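Local coordinates for FAD synthase (Thermoplasma volcanium GSS1, PDB 3GLV), which probably transfers the AMP portion of ATP to flavin mononucleotide, making the coenzyme FAD and releasing diphosphate, at residues H20-S25 with I118-D122. Sequence-based numbering, arbitrary orientation.
Sequences HYLKES and ISKYD
Residues 20-25 are helical, with backbone hydrogen bonds from E24 N to H20 O and S25 N to Y21 O (both 3.0 Å). Segment 118-122 runs past them as an extended, polyproline-II-like loop (phi -60 to -78°, psi 132 to 153° for I118-Y121), its CA atoms nearest at H20-Y121 (6.4 Å) and Y21-I118 (6.5 Å). Polar contacts centre on H20, whose t rotamer carries its ring to the loop: NE2 hydrogen-bonds to both S119 O and S119 OG (2.9 Å each), the latter made possible by the p rotamer of S119. Over one face of the H20 ring sits Y121 CA, a CH-pi contact 4.1 Å from the ring centroid; the two aromatic rings meet obliquely. Carbon contacts involve I118, with CG1 3.9 Å from Y21 CD1 and CG2 3.7 Å from E24 CB. Y121, probably an ATP-binding residue, has its side chain about 4 Å from that of L16 in the HxGH motif of the cytidylyltransferase-like superfamily. Beyond the interface, E24 forms a salt bridge with K27, and Y21 OH hydrogen-bonds to T90 O and T8 N. Helix 16-26 packs on strand 4-9 of the parallel, Rossmann-like sheet, while the loop leaves edge strand 114-117 and crosses beside that helix.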
ATOM      1  N   HIS A  20      -6.176   5.465   6.527  1.00 18.99           N
ATOM      2  CA  HIS A  20      -6.963   5.671   7.775  1.00 18.46           C
ATOM      3  C   HIS A  20      -8.363   5.025   7.586  1.00 19.12           C
ATOM      4  O   HIS A  20      -8.848   4.349   8.481  1.00 19.01           O
ATOM      5  CB  HIS A  20      -7.081   7.123   8.114  1.00 17.77           C
ATOM      6  CG  HIS A  20      -8.038   7.458   9.229  1.00 20.04           C
ATOM      7  ND1 HIS A  20      -7.669   7.417  10.565  1.00 18.83           N
ATOM      8  CD2 HIS A  20      -9.284   8.010   9.201  1.00 22.14           C
ATOM      9  CE1 HIS A  20      -8.687   7.840  11.308  1.00 23.43           C
ATOM     10  NE2 HIS A  20      -9.677   8.218  10.508  1.00 18.93           N
ATOM     11  N   TYR A  21      -8.990   5.193   6.443  1.00 18.92           N
ATOM     12  CA  TYR A  21     -10.297   4.602   6.197  1.00 17.71           C
ATOM     13  C   TYR A  21     -10.270   3.093   6.309  1.00 18.80           C
ATOM     14  O   TYR A  21     -11.040   2.542   7.021  1.00 17.00           O
ATOM     15  CB  TYR A  21     -10.851   5.044   4.840  1.00 18.33           C
ATOM     16  CG  TYR A  21     -12.140   4.382   4.366  1.00 18.01           C
ATOM     17  CD1 TYR A  21     -13.301   4.495   5.062  1.00 16.47           C
ATOM     18  CD2 TYR A  21     -12.171   3.689   3.197  1.00 20.27           C
ATOM     19  CE1 TYR A  21     -14.434   3.927   4.611  1.00 17.31           C
ATOM     20  CE2 TYR A  21     -13.291   3.117   2.744  1.00 21.24           C
ATOM     21  CZ  TYR A  21     -14.419   3.232   3.446  1.00 17.25           C
ATOM     22  OH  TYR A  21     -15.518   2.644   2.957  1.00 17.98           O
ATOM     23  N   LEU A  22      -9.345   2.461   5.612  1.00 17.85           N
ATOM     24  CA  LEU A  22      -9.212   1.033   5.625  1.00 17.58           C
ATOM     25  C   LEU A  22      -8.819   0.485   7.013  1.00 17.16           C
ATOM     26  O   LEU A  22      -9.447  -0.386   7.506  1.00 17.35           O
ATOM     27  CB  LEU A  22      -8.248   0.580   4.542  1.00 16.64           C
ATOM     28  CG  LEU A  22      -8.651   0.898   3.108  1.00 20.31           C
ATOM     29  CD1 LEU A  22      -7.699   0.322   2.085  1.00 22.50           C
ATOM     30  CD2 LEU A  22     -10.042   0.412   2.862  1.00 31.00           C
ATOM     31  N   LYS A  23      -7.799   1.043   7.633  1.00 18.09           N
ATOM     32  CA  LYS A  23      -7.332   0.599   8.927  1.00 18.97           C
ATOM     33  C   LYS A  23      -8.386   0.702   9.992  1.00 19.23           C
ATOM     34  O   LYS A  23      -8.533  -0.229  10.831  1.00 18.94           O
ATOM     35  CB  LYS A  23      -6.069   1.323   9.336  1.00 19.62           C
ATOM     36  CG  LYS A  23      -5.525   0.909  10.651  1.00 22.39           C
ATOM     37  CD  LYS A  23      -4.128   1.572  10.978  1.00 26.61           C
ATOM     38  CE  LYS A  23      -2.999   1.067  10.052  1.00 27.20           C
ATOM     39  NZ  LYS A  23      -1.718   1.571  10.627  1.00 25.32           N
ATOM     40  N   GLU A  24      -9.129   1.809   9.995  1.00 19.11           N
ATOM     41  CA  GLU A  24     -10.158   1.978  11.026  1.00 18.80           C
ATOM     42  C   GLU A  24     -11.327   1.025  10.716  1.00 19.30           C
ATOM     43  O   GLU A  24     -11.923   0.503  11.622  1.00 17.67           O
ATOM     44  CB  GLU A  24     -10.631   3.415  11.129  1.00 19.13           C
ATOM     45  CG  GLU A  24      -9.571   4.391  11.620  1.00 20.59           C
ATOM     46  CD  GLU A  24      -9.002   4.011  12.974  1.00 20.50           C
ATOM     47  OE1 GLU A  24      -9.727   4.100  13.972  1.00 22.02           O
ATOM     48  OE2 GLU A  24      -7.831   3.624  13.035  1.00 21.82           O
ATOM     49  N   SER A  25     -11.599   0.752   9.423  1.00 18.68           N
ATOM     50  CA  SER A  25     -12.649  -0.165   9.090  1.00 18.86           C
ATOM     51  C   SER A  25     -12.284  -1.544   9.619  1.00 20.12           C
ATOM     52  O   SER A  25     -13.130  -2.214  10.176  1.00 19.82           O
ATOM     53  CB  SER A  25     -12.951  -0.196   7.597  1.00 19.00           C
ATOM     54  OG  SER A  25     -13.381   1.085   7.130  1.00 19.31           O
ATOM     55  N   ILE A 118     -16.542   6.298   9.560  1.00 21.63           N
ATOM     56  CA  ILE A 118     -15.191   6.363  10.093  1.00 21.32           C
ATOM     57  C   ILE A 118     -14.797   7.764  10.523  1.00 22.14           C
ATOM     58  O   ILE A 118     -15.252   8.723   9.938  1.00 23.01           O
ATOM     59  CB  ILE A 118     -14.191   5.868   9.075  1.00 20.00           C
ATOM     60  CG1 ILE A 118     -14.562   4.424   8.706  1.00 21.90           C
ATOM     61  CG2 ILE A 118     -12.707   6.056   9.587  1.00 17.24           C
ATOM     62  CD1 ILE A 118     -14.622   3.421   9.907  1.00 19.84           C
ATOM     63  N   SER A 119     -13.958   7.875  11.542  1.00 23.23           N
ATOM     64  CA  SER A 119     -13.517   9.194  12.071  1.00 24.89           C
ATOM     65  C   SER A 119     -12.797  10.014  11.013  1.00 25.88           C
ATOM     66  O   SER A 119     -12.208   9.459  10.080  1.00 24.42           O
ATOM     67  CB  SER A 119     -12.556   9.034  13.243  1.00 24.26           C
ATOM     68  OG  SER A 119     -11.385   8.341  12.846  1.00 21.70           O
ATOM     69  N   LYS A 120     -12.849  11.330  11.164  1.00 28.42           N
ATOM     70  CA  LYS A 120     -12.194  12.236  10.203  1.00 30.78           C
ATOM     71  C   LYS A 120     -10.680  12.015  10.244  1.00 31.56           C
ATOM     72  O   LYS A 120     -10.124  11.892  11.320  1.00 31.29           O
ATOM     73  CB  LYS A 120     -12.570  13.690  10.539  1.00 31.68           C
ATOM     74  CG  LYS A 120     -11.990  14.722   9.564  1.00 35.61           C
ATOM     75  CD  LYS A 120     -12.694  16.090   9.639  1.00 41.15           C
ATOM     76  CE  LYS A 120     -12.372  16.874  10.901  1.00 42.79           C
ATOM     77  NZ  LYS A 120     -12.866  18.306  10.809  1.00 47.22           N
ATOM     78  N   TYR A 121     -10.020  11.858   9.107  1.00 33.18           N
ATOM     79  CA  TYR A 121      -8.562  11.721   9.115  1.00 35.70           C
ATOM     80  C   TYR A 121      -7.888  13.103   9.402  1.00 37.39           C
ATOM     81  O   TYR A 121      -8.412  14.117   9.018  1.00 37.49           O
ATOM     82  CB  TYR A 121      -8.039  11.134   7.786  1.00 35.62           C
ATOM     83  CG  TYR A 121      -6.535  11.102   7.746  1.00 37.17           C
ATOM     84  CD1 TYR A 121      -5.830  10.501   8.765  1.00 40.56           C
ATOM     85  CD2 TYR A 121      -5.811  11.724   6.734  1.00 40.30           C
ATOM     86  CE1 TYR A 121      -4.437  10.484   8.781  1.00 42.25           C
ATOM     87  CE2 TYR A 121      -4.389  11.721   6.732  1.00 40.37           C
ATOM     88  CZ  TYR A 121      -3.712  11.100   7.766  1.00 43.62           C
ATOM     89  OH  TYR A 121      -2.312  11.075   7.853  1.00 44.19           O
ATOM     90  N   ASP A 122      -6.763  13.145  10.090  1.00 40.53           N
ATOM     91  CA  ASP A 122      -5.972  14.420  10.207  1.00 43.00           C
ATOM     92  C   ASP A 122      -4.975  14.627   9.070  1.00 43.40           C
ATOM     93  O   ASP A 122      -3.911  13.998   9.078  1.00 44.42           O
ATOM     94  CB  ASP A 122      -5.181  14.441  11.503  1.00 43.86           C
ATOM     95  CG  ASP A 122      -6.072  14.453  12.704  1.00 46.90           C
ATOM     96  OD1 ASP A 122      -6.973  13.597  12.715  1.00 50.20           O
ATOM     97  OD2 ASP A 122      -5.890  15.318  13.612  1.00 50.11           O
TER